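Long-range contacts in ileal bile acid-binding protein (Danio rerio, PDB 3ELX), which binds bile acids, cholate among them, and probably carries them through the cytoplasm as a member of the fatty-acid-binding protein family: residues 38-43 against 55-60; 13-18 against 127-132; 65-70 against 94-99; 23-28 against 116-121. All coordinates share one frame; numbering follows the deposited sequence.

Contact 1 of 4, residues 38-43 against 55-60; sequences FKLVTE and QYYPNN
Leu40 and Tyr57 form the apolar centre where the open end of the beta hairpin 41-47/50-57 comes together in the fatty-acid-binding protein barrel. Chi1 of -174° sets Leu40 CG anti to the backbone N, and from there chi2 (71°) places the CD1 methyl over the middle of the Tyr57 ring as a CH-pi contact, 3.7 Å from the ring centroid. A second CH-pi contact lies farther toward the loop: Pro58 CG stands 3.6 Å from the centroid of the Phe38 ring, almost exactly on the ring normal. The same phenyl ring meets the backbone with its edge, its CE2 lying 3.4 Å from Tyr56 O.

Outside this apolar patch the two strands separate enough to admit water. Water 1 donates to Tyr56 O at 2.7 Å and accepts from Val41 N, so it stands in for a direct bond between Val41 N and Tyr56 O. Within the same residue pair, Tyr56 N donates directly to Val41 O at 3.0 Å. Thr42 and Gln55 run alongside each other in the same direction, and water 2 joins Thr42 OG1 to Gln55 NE2, accepting from the amide at 2.7 Å. Gln55 OE1 takes a weak bond from Tyr57 OH, which links two residues seen to bind cholate in a structure of this protein. On the other sheet face, shared by Val41 and Tyr56, the extended Glu43 chain crosses the phenol, and Tyr56 OH donates nearly along the C-O axis to Glu43 OE1 at 2.8 Å.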
# COMPACT_ATOMS: atom_id res chain seq x y z
N PHE A 38 7.32 -12.11 5.53
CA PHE A 38 5.93 -11.92 5.93
C PHE A 38 5.09 -11.64 4.68
O PHE A 38 5.51 -10.89 3.80
CB PHE A 38 5.82 -10.76 6.93
CG PHE A 38 4.44 -10.56 7.53
CD1 PHE A 38 4.00 -11.35 8.60
CD2 PHE A 38 3.59 -9.57 7.04
CE1 PHE A 38 2.74 -11.16 9.17
CE2 PHE A 38 2.32 -9.37 7.60
CZ PHE A 38 1.89 -10.17 8.66
N LYS A 39 3.91 -12.25 4.61
CA LYS A 39 3.00 -12.00 3.49
C LYS A 39 1.87 -11.10 3.97
O LYS A 39 0.99 -11.53 4.72
CB LYS A 39 2.46 -13.32 2.92
CG LYS A 39 3.55 -14.25 2.42
CD LYS A 39 3.00 -15.41 1.60
CE LYS A 39 2.72 -16.62 2.44
NZ LYS A 39 3.93 -17.19 3.10
N LEU A 40 1.89 -9.85 3.54
CA LEU A 40 0.86 -8.92 3.98
C LEU A 40 -0.49 -9.26 3.34
O LEU A 40 -0.58 -9.40 2.11
CB LEU A 40 1.24 -7.51 3.59
CG LEU A 40 0.33 -6.39 4.08
CD1 LEU A 40 0.53 -6.22 5.58
CD2 LEU A 40 0.67 -5.08 3.35
N VAL A 41 -1.52 -9.37 4.18
CA VAL A 41 -2.90 -9.50 3.71
C VAL A 41 -3.58 -8.13 3.69
O VAL A 41 -3.49 -7.37 4.66
CB VAL A 41 -3.73 -10.49 4.55
CG1 VAL A 41 -5.20 -10.48 4.15
CG2 VAL A 41 -3.16 -11.89 4.38
N THR A 42 -4.23 -7.84 2.57
CA THR A 42 -4.94 -6.59 2.36
C THR A 42 -6.41 -6.91 2.17
O THR A 42 -6.77 -7.77 1.37
CB THR A 42 -4.43 -5.88 1.09
OG1 THR A 42 -3.04 -5.55 1.25
CG2 THR A 42 -5.19 -4.59 0.85
N GLU A 43 -7.27 -6.21 2.91
CA GLU A 43 -8.70 -6.31 2.71
C GLU A 43 -9.22 -4.98 2.18
O GLU A 43 -8.96 -3.92 2.77
CB GLU A 43 -9.38 -6.65 4.04
CG GLU A 43 -10.87 -6.79 3.96
CD GLU A 43 -11.50 -6.95 5.33
OE1 GLU A 43 -10.80 -6.73 6.36
OE2 GLU A 43 -12.68 -7.31 5.39
N GLN A 55 -4.85 -3.21 6.08
CA GLN A 55 -3.65 -4.03 5.95
C GLN A 55 -3.31 -4.66 7.28
O GLN A 55 -3.28 -3.98 8.32
CB GLN A 55 -2.44 -3.20 5.46
CG GLN A 55 -2.67 -2.54 4.11
CD GLN A 55 -1.56 -1.57 3.76
OE1 GLN A 55 -1.14 -0.77 4.60
NE2 GLN A 55 -1.08 -1.63 2.53
N TYR A 56 -3.04 -5.96 7.25
CA TYR A 56 -2.77 -6.73 8.44
C TYR A 56 -1.27 -6.96 8.61
O TYR A 56 -0.72 -7.96 8.13
CB TYR A 56 -3.54 -8.06 8.38
CG TYR A 56 -5.04 -7.86 8.43
CD1 TYR A 56 -5.72 -7.87 9.64
CD2 TYR A 56 -5.78 -7.65 7.26
CE1 TYR A 56 -7.09 -7.68 9.71
CE2 TYR A 56 -7.17 -7.47 7.31
CZ TYR A 56 -7.82 -7.48 8.54
OH TYR A 56 -9.19 -7.28 8.62
N TYR A 57 -0.63 -6.01 9.27
CA TYR A 57 0.80 -6.09 9.51
C TYR A 57 1.13 -7.04 10.67
O TYR A 57 0.22 -7.49 11.38
CB TYR A 57 1.38 -4.69 9.76
CG TYR A 57 1.50 -3.88 8.50
CD1 TYR A 57 2.64 -3.99 7.68
CD2 TYR A 57 0.50 -3.00 8.12
CE1 TYR A 57 2.76 -3.25 6.51
CE2 TYR A 57 0.61 -2.25 6.96
CZ TYR A 57 1.74 -2.38 6.16
OH TYR A 57 1.85 -1.64 5.00
N PRO A 58 2.42 -7.36 10.85
CA PRO A 58 2.77 -8.27 11.94
C PRO A 58 2.34 -7.79 13.33
O PRO A 58 2.11 -6.58 13.54
CB PRO A 58 4.31 -8.33 11.87
CG PRO A 58 4.60 -8.02 10.41
CD PRO A 58 3.60 -6.97 10.06
N ASN A 59 2.23 -8.73 14.26
CA ASN A 59 1.92 -8.41 15.66
C ASN A 59 0.58 -7.69 15.82
O ASN A 59 0.43 -6.81 16.68
CB ASN A 59 3.08 -7.64 16.31
CG ASN A 59 4.34 -8.45 16.35
OD1 ASN A 59 4.35 -9.56 16.85
ND2 ASN A 59 5.43 -7.88 15.84
N ASN A 60 -0.38 -8.08 14.99
CA ASN A 60 -1.75 -7.57 15.10
C ASN A 60 -1.85 -6.06 14.90
O ASN A 60 -2.72 -5.41 15.45
CB ASN A 60 -2.37 -7.98 16.44
CG ASN A 60 -2.39 -9.48 16.61
OD1 ASN A 60 -2.95 -10.20 15.79
ND2 ASN A 60 -1.74 -9.97 17.67
O HOH W 1 -1.21 -10.36 6.97
O HOH W 2 -2.36 -3.08 0.69

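Contact 2 of 4, residues 13-18 against 127-132; sequences ESQEGY and LVRTSK
Gln15 CG is anti to its backbone N (chi1 -160°), whereas Arg129 CG stands beside its own backbone N (chi1 -67°), and the two side chains run side by side from a non-hydrogen-bonded pair of the antiparallel strands 8-16 and 124-133. These first and last strands of the chain are neighbours in the barrel. The carboxamide oxygen Gln15 OE1 lies 3.4 Å from Arg129 CD and comes to the guanidinium at its edge, near the plane, with amide and guanidinium planes 66° apart. The charge itself is met elsewhere, by a salt bridge to Glu114 and a bond to Thr12 OG1. Lower on Gln15, CG packs 3.8 Å from Leu127 CD1, a methyl that also touches Tyr18. An alanine in place of Gln15 would probably leave the Arg129 CG-CD stem and Leu127 CD1 without this cover.

Backbone pairing is regular at Glu16 and Val128, which exchange two bonds. A classic beta bulge follows: Thr130 O accepts from both Glu13 N, at 2.7 Å, and Ser14 N, at 3.0 Å. Beyond it Glu13 and Lys132 cross at about a right angle, with Glu13 OE1 and Lys132 NZ 4.6 Å apart, too far for a salt bridge; the other carboxylate oxygen, Glu13 OE2, pairs with Lys111. Water 3 spans the gap, donating to Glu13 OE1 at 2.6 Å and accepting from Lys132 NZ at 3.0 Å.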
# COMPACT_ATOMS: atom_id res chain seq x y z
N GLU A 13 2.16 -12.10 -2.93
CA GLU A 13 2.64 -13.29 -3.64
C GLU A 13 4.05 -13.05 -4.16
O GLU A 13 4.92 -13.93 -4.07
CB GLU A 13 1.66 -13.60 -4.77
CG GLU A 13 2.00 -14.75 -5.69
CD GLU A 13 0.98 -14.91 -6.80
OE1 GLU A 13 0.58 -16.06 -7.07
OE2 GLU A 13 0.58 -13.88 -7.41
N SER A 14 4.26 -11.84 -4.68
CA SER A 14 5.54 -11.40 -5.24
C SER A 14 5.92 -10.05 -4.62
O SER A 14 5.05 -9.23 -4.33
CB SER A 14 5.44 -11.23 -6.76
OG SER A 14 4.98 -12.43 -7.37
N GLN A 15 7.21 -9.83 -4.45
CA GLN A 15 7.70 -8.60 -3.84
C GLN A 15 9.08 -8.28 -4.38
O GLN A 15 9.96 -9.13 -4.35
CB GLN A 15 7.74 -8.78 -2.33
CG GLN A 15 7.75 -7.49 -1.54
CD GLN A 15 7.31 -7.70 -0.11
OE1 GLN A 15 6.15 -7.44 0.24
NE2 GLN A 15 8.21 -8.20 0.72
N GLU A 16 9.28 -7.06 -4.88
CA GLU A 16 10.58 -6.62 -5.37
C GLU A 16 10.95 -5.27 -4.76
O GLU A 16 10.09 -4.39 -4.66
CB GLU A 16 10.58 -6.46 -6.90
CG GLU A 16 10.51 -7.75 -7.69
CD GLU A 16 10.65 -7.50 -9.18
OE1 GLU A 16 11.80 -7.40 -9.66
OE2 GLU A 16 9.62 -7.41 -9.87
N GLY A 17 12.21 -5.12 -4.39
CA GLY A 17 12.72 -3.85 -3.86
C GLY A 17 12.45 -3.57 -2.39
O GLY A 17 12.64 -2.44 -1.93
N TYR A 18 12.02 -4.58 -1.65
CA TYR A 18 11.65 -4.43 -0.24
C TYR A 18 12.77 -3.82 0.61
O TYR A 18 12.55 -2.84 1.33
CB TYR A 18 11.19 -5.78 0.31
CG TYR A 18 11.04 -5.87 1.81
CD1 TYR A 18 9.91 -5.38 2.46
CD2 TYR A 18 12.02 -6.50 2.58
CE1 TYR A 18 9.77 -5.48 3.84
CE2 TYR A 18 11.90 -6.61 3.95
CZ TYR A 18 10.78 -6.10 4.57
OH TYR A 18 10.67 -6.23 5.94
N LEU A 127 9.43 -0.11 -4.32
CA LEU A 127 8.89 -1.38 -3.85
C LEU A 127 7.67 -1.73 -4.71
O LEU A 127 6.74 -0.93 -4.83
CB LEU A 127 8.49 -1.27 -2.39
CG LEU A 127 7.60 -2.36 -1.79
CD1 LEU A 127 8.28 -3.73 -1.81
CD2 LEU A 127 7.18 -1.97 -0.37
N VAL A 128 7.70 -2.92 -5.30
CA VAL A 128 6.54 -3.43 -6.03
C VAL A 128 6.04 -4.69 -5.35
O VAL A 128 6.75 -5.67 -5.24
CB VAL A 128 6.87 -3.77 -7.51
CG1 VAL A 128 5.61 -4.22 -8.24
CG2 VAL A 128 7.53 -2.59 -8.23
N ARG A 129 4.80 -4.63 -4.87
CA ARG A 129 4.16 -5.78 -4.23
C ARG A 129 3.01 -6.27 -5.10
O ARG A 129 2.20 -5.47 -5.55
CB ARG A 129 3.62 -5.40 -2.85
CG ARG A 129 4.68 -5.05 -1.81
CD ARG A 129 4.08 -4.88 -0.40
NE ARG A 129 2.98 -5.81 -0.17
CZ ARG A 129 1.69 -5.47 -0.19
NH1 ARG A 129 1.32 -4.22 -0.40
NH2 ARG A 129 0.77 -6.40 0.02
N THR A 130 2.95 -7.58 -5.33
CA THR A 130 1.88 -8.16 -6.13
C THR A 130 1.16 -9.16 -5.24
O THR A 130 1.80 -10.05 -4.69
CB THR A 130 2.44 -8.87 -7.37
OG1 THR A 130 3.14 -7.92 -8.18
CG2 THR A 130 1.31 -9.50 -8.19
N SER A 131 -0.15 -9.00 -5.10
CA SER A 131 -0.96 -9.86 -4.24
C SER A 131 -2.02 -10.59 -5.03
O SER A 131 -2.57 -10.05 -5.99
CB SER A 131 -1.66 -9.01 -3.16
OG SER A 131 -0.74 -8.30 -2.34
N LYS A 132 -2.29 -11.83 -4.63
CA LYS A 132 -3.34 -12.65 -5.23
C LYS A 132 -4.56 -12.67 -4.33
O LYS A 132 -4.46 -12.50 -3.11
CB LYS A 132 -2.84 -14.07 -5.49
CG LYS A 132 -2.45 -14.85 -4.24
CD LYS A 132 -2.03 -16.28 -4.57
CE LYS A 132 -1.74 -17.04 -3.27
NZ LYS A 132 -1.14 -18.38 -3.51
O HOH W 3 1.14 -17.92 -5.38

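Contact 3 of 4, residues 65-70 against 94-99; sequences NKFIVG and LTISFP. With EDO (1,2-ethanediol), chain B.
Leu94 is the bump that residues 65-70 receive, its forked end reaching across the barrel interior to two side chains at once. One methyl, CD2, fits against Val69 CG2 at 3.7 Å, the closest approach between the two segments. The other, CD1, meets the edge of the Phe67 ring, the side chains reaching tip to tip with Phe67 CZ 4.2 Å away. Chi1 of 58° places Phe67 CG between the backbone N and the carbonyl carbon, from where the ring points its CZ at Leu94. A neighbouring ring atom, Phe67 CE1, touches the end of Ile96 at CD1, 4.3 Å away. No hydrogen bond joins the segments, whose directions differ by 127°.

Past Ile96 the hollow between the two segments is occupied by a molecule of 1,2-ethanediol, probably from the crystallisation liquor. Its C2 lies 3.7 Å from Ile96 CD1, and Asn65 ND2 donates to its O2 at 3.2 Å, while O1 sits at the edge of the Phe98 ring. Asn65 OD1 is held separately by Glu76 N. One face of the Phe98 ring carries Ile96 CG2, 3.5 Å above the plane toward the rim.

Leu94 is seen to bind cholate in a structure of this protein, consistent with these apolar ends lining part of the bile-acid site. Around them, Phe67 meets Phe51 of strand 50-57 and Met75 of strand 73-76, Leu94 and Val69 both touch Met89 of strand 82-90, and Phe98 stacks on Tyr101 ahead of strand 102-108.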
# COMPACT_ATOMS: atom_id res chain seq x y z
N ASN A 65 -7.24 2.63 6.22
CA ASN A 65 -7.44 3.94 5.62
C ASN A 65 -8.77 3.98 4.92
O ASN A 65 -9.08 3.09 4.12
CB ASN A 65 -6.32 4.30 4.66
CG ASN A 65 -5.13 4.91 5.38
OD1 ASN A 65 -5.30 5.83 6.17
ND2 ASN A 65 -3.94 4.38 5.13
N LYS A 66 -9.56 4.99 5.25
CA LYS A 66 -10.84 5.25 4.59
C LYS A 66 -10.70 6.55 3.83
O LYS A 66 -10.36 7.60 4.41
CB LYS A 66 -11.97 5.34 5.61
CG LYS A 66 -12.24 4.02 6.31
CD LYS A 66 -13.14 4.20 7.52
CE LYS A 66 -14.59 3.84 7.22
NZ LYS A 66 -15.21 4.70 6.18
N PHE A 67 -10.92 6.47 2.52
CA PHE A 67 -10.79 7.65 1.68
C PHE A 67 -11.81 7.64 0.56
O PHE A 67 -12.29 6.57 0.17
CB PHE A 67 -9.37 7.79 1.12
CG PHE A 67 -8.90 6.61 0.31
CD1 PHE A 67 -8.18 5.58 0.92
CD2 PHE A 67 -9.15 6.54 -1.07
CE1 PHE A 67 -7.73 4.47 0.16
CE2 PHE A 67 -8.69 5.45 -1.83
CZ PHE A 67 -7.99 4.42 -1.22
N ILE A 68 -12.16 8.82 0.08
CA ILE A 68 -12.99 8.96 -1.11
C ILE A 68 -12.13 9.61 -2.18
O ILE A 68 -11.57 10.70 -1.96
CB ILE A 68 -14.27 9.80 -0.84
CG1 ILE A 68 -15.13 9.09 0.21
CG2 ILE A 68 -15.05 10.03 -2.14
CD1 ILE A 68 -16.23 9.94 0.79
N VAL A 69 -11.99 8.95 -3.32
CA VAL A 69 -11.17 9.50 -4.40
C VAL A 69 -11.65 10.91 -4.74
O VAL A 69 -12.85 11.15 -4.89
CB VAL A 69 -11.19 8.60 -5.64
CG1 VAL A 69 -10.35 9.21 -6.78
CG2 VAL A 69 -10.68 7.21 -5.28
N GLY A 70 -10.70 11.85 -4.84
CA GLY A 70 -11.03 13.24 -5.19
C GLY A 70 -11.47 14.14 -4.05
O GLY A 70 -11.68 15.34 -4.25
N LEU A 94 -4.91 3.97 -8.65
CA LEU A 94 -4.96 4.94 -7.55
C LEU A 94 -3.58 5.51 -7.30
O LEU A 94 -2.60 4.78 -7.37
CB LEU A 94 -5.42 4.25 -6.27
CG LEU A 94 -6.87 3.79 -6.21
CD1 LEU A 94 -7.07 2.91 -4.99
CD2 LEU A 94 -7.81 4.98 -6.15
N THR A 95 -3.52 6.81 -7.00
CA THR A 95 -2.28 7.41 -6.52
C THR A 95 -2.55 8.04 -5.16
O THR A 95 -3.41 8.91 -5.02
CB THR A 95 -1.71 8.47 -7.49
OG1 THR A 95 -1.36 7.85 -8.74
CG2 THR A 95 -0.45 9.13 -6.91
N ILE A 96 -1.81 7.57 -4.16
CA ILE A 96 -1.88 8.14 -2.83
C ILE A 96 -0.53 8.78 -2.57
O ILE A 96 0.51 8.12 -2.64
CB ILE A 96 -2.14 7.07 -1.74
CG1 ILE A 96 -3.38 6.24 -2.10
CG2 ILE A 96 -2.27 7.75 -0.37
CD1 ILE A 96 -3.69 5.12 -1.09
N SER A 97 -0.57 10.07 -2.27
CA SER A 97 0.64 10.82 -2.01
C SER A 97 0.89 10.83 -0.50
O SER A 97 0.42 11.71 0.23
CB SER A 97 0.53 12.24 -2.60
OG SER A 97 0.25 12.16 -3.99
N PHE A 98 1.62 9.82 -0.03
CA PHE A 98 1.98 9.74 1.38
C PHE A 98 3.10 10.72 1.75
O PHE A 98 3.84 11.19 0.88
CB PHE A 98 2.44 8.33 1.75
CG PHE A 98 1.34 7.32 1.87
CD1 PHE A 98 0.63 7.19 3.06
CD2 PHE A 98 1.05 6.45 0.82
CE1 PHE A 98 -0.38 6.23 3.18
CE2 PHE A 98 0.05 5.49 0.94
CZ PHE A 98 -0.67 5.39 2.13
N PRO A 99 3.25 11.03 3.04
CA PRO A 99 4.37 11.88 3.45
C PRO A 99 5.74 11.44 2.92
O PRO A 99 6.50 12.28 2.42
CB PRO A 99 4.33 11.77 4.97
CG PRO A 99 2.86 11.69 5.25
CD PRO A 99 2.38 10.72 4.19
C1 EDO B . -2.49 1.54 0.64
O1 EDO B . -1.42 2.10 0.47
C2 EDO B . -3.66 2.28 1.24
O2 EDO B . -3.48 2.40 2.66

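Contact 4 of 4, residues 23-28 against 116-121; sequences KLIGIP and STASGA
Leu24 CD2 lies over one face of the Ala118-Ser119 peptide group, 3.7 Å from Ala118 C and 3.6 Å from Ala118 O. The next peptide, Ser119-Gly120, is met near its nitrogen, also over one face, by both Leu24 methyls. CD2 is the nearer of them, 4.0 Å from Gly120 N. Gly120 makes this fit possible, since a beta carbon there would fall too close to Leu24 CD1.

Ala118 CB is the apolar point of the strand. It sits between Leu24 CD2, 3.8 Å away, and Ile25 CG2, at 3.7 Å. Ile25 has CG1 between the backbone N and the carbonyl carbon (chi1 66°), which leaves CG2 to make that touch. An alanine in place of Leu24 would probably open a gap over the Ala118-Ser119 peptide and leave Ala118 CB with Ile25 CG2 alone of these two neighbours.

Just beyond, Gly26 ends the helix in a Schellman motif. The contact thus brings the end of helix 18-24, part of the helical cap that closes the barrel in this family, onto the end of strand 111-119. Ala118 also packs on Phe21 of that helix and on Tyr101, while Ile27 continues the cap by touching Ile32 of helix 29-34.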
# COMPACT_ATOMS: atom_id res chain seq x y z
N LYS A 23 15.02 0.67 3.59
CA LYS A 23 16.23 1.38 4.00
C LYS A 23 16.16 2.87 3.66
O LYS A 23 16.60 3.71 4.46
CB LYS A 23 17.47 0.75 3.37
CG LYS A 23 17.89 -0.57 4.02
CD LYS A 23 19.18 -1.10 3.42
CE LYS A 23 18.94 -1.81 2.09
NZ LYS A 23 20.22 -2.16 1.41
N LEU A 24 15.62 3.19 2.50
CA LEU A 24 15.56 4.59 2.06
C LEU A 24 14.59 5.42 2.90
O LEU A 24 14.91 6.55 3.28
CB LEU A 24 15.22 4.69 0.56
CG LEU A 24 15.26 6.09 -0.08
CD1 LEU A 24 16.64 6.73 0.01
CD2 LEU A 24 14.78 6.04 -1.52
N ILE A 25 13.42 4.86 3.21
CA ILE A 25 12.43 5.57 4.03
C ILE A 25 12.69 5.46 5.54
O ILE A 25 11.90 5.97 6.35
CB ILE A 25 10.96 5.17 3.69
CG1 ILE A 25 10.67 3.71 4.05
CG2 ILE A 25 10.63 5.49 2.22
CD1 ILE A 25 9.20 3.40 4.26
N GLY A 26 13.79 4.81 5.91
CA GLY A 26 14.30 4.84 7.29
C GLY A 26 13.83 3.77 8.24
O GLY A 26 13.83 3.97 9.46
N ILE A 27 13.41 2.62 7.70
CA ILE A 27 13.04 1.47 8.53
C ILE A 27 14.32 0.82 9.09
O ILE A 27 15.26 0.57 8.33
CB ILE A 27 12.21 0.42 7.72
CG1 ILE A 27 11.04 1.08 6.97
CG2 ILE A 27 11.74 -0.74 8.62
CD1 ILE A 27 10.02 1.80 7.84
N PRO A 28 14.36 0.57 10.42
CA PRO A 28 15.47 -0.12 11.08
C PRO A 28 15.79 -1.48 10.45
O PRO A 28 14.88 -2.17 9.98
CB PRO A 28 14.97 -0.30 12.51
CG PRO A 28 14.00 0.80 12.71
CD PRO A 28 13.32 0.98 11.39
N SER A 116 5.37 1.43 -4.49
CA SER A 116 5.77 2.53 -3.61
C SER A 116 7.08 3.11 -4.13
O SER A 116 8.06 2.39 -4.33
CB SER A 116 5.95 2.04 -2.17
OG SER A 116 4.85 1.27 -1.71
N THR A 117 7.10 4.42 -4.36
CA THR A 117 8.24 5.08 -4.99
C THR A 117 8.77 6.15 -4.05
O THR A 117 8.06 7.10 -3.71
CB THR A 117 7.81 5.70 -6.32
OG1 THR A 117 7.26 4.66 -7.14
CG2 THR A 117 8.99 6.37 -7.03
N ALA A 118 10.01 5.97 -3.61
CA ALA A 118 10.65 6.94 -2.73
C ALA A 118 11.91 7.50 -3.37
O ALA A 118 12.51 6.87 -4.25
CB ALA A 118 10.95 6.31 -1.39
N SER A 119 12.32 8.67 -2.92
CA SER A 119 13.43 9.38 -3.53
C SER A 119 14.33 10.00 -2.47
O SER A 119 13.84 10.62 -1.53
CB SER A 119 12.87 10.46 -4.45
OG SER A 119 13.86 11.39 -4.82
N GLY A 120 15.64 9.81 -2.62
CA GLY A 120 16.62 10.40 -1.71
C GLY A 120 17.98 10.67 -2.33
O GLY A 120 18.10 10.80 -3.55
N ALA A 121 19.00 10.75 -1.47
CA ALA A 121 20.37 11.02 -1.88
C ALA A 121 20.94 9.98 -2.84
O ALA A 121 21.48 10.34 -3.90
CB ALA A 121 21.28 11.17 -0.66

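In the fold
From the N terminus, residues 13-18 open contact 2 and 23-28 open contact 4 before either is closed. Contact 1 then shuts the short hairpin loop from 38-43 to 55-60, and contact 3 follows in series as 65-70 meet 94-99. Residues 116-121 close contact 4 around both, and 127-132 close contact 2 around everything, so the loops nest and none cross. Contact 2 joins the first and last strands, contact 4 sets the helical cap on strand 111-119, and contact 3 spans the interior on the opposite side of the centre from contacts 1 and 2. Leu40 packs on Arg129 between contacts 1 and 2, and the neighbouring strands 111-119 and 124-133 link contacts 2 and 4.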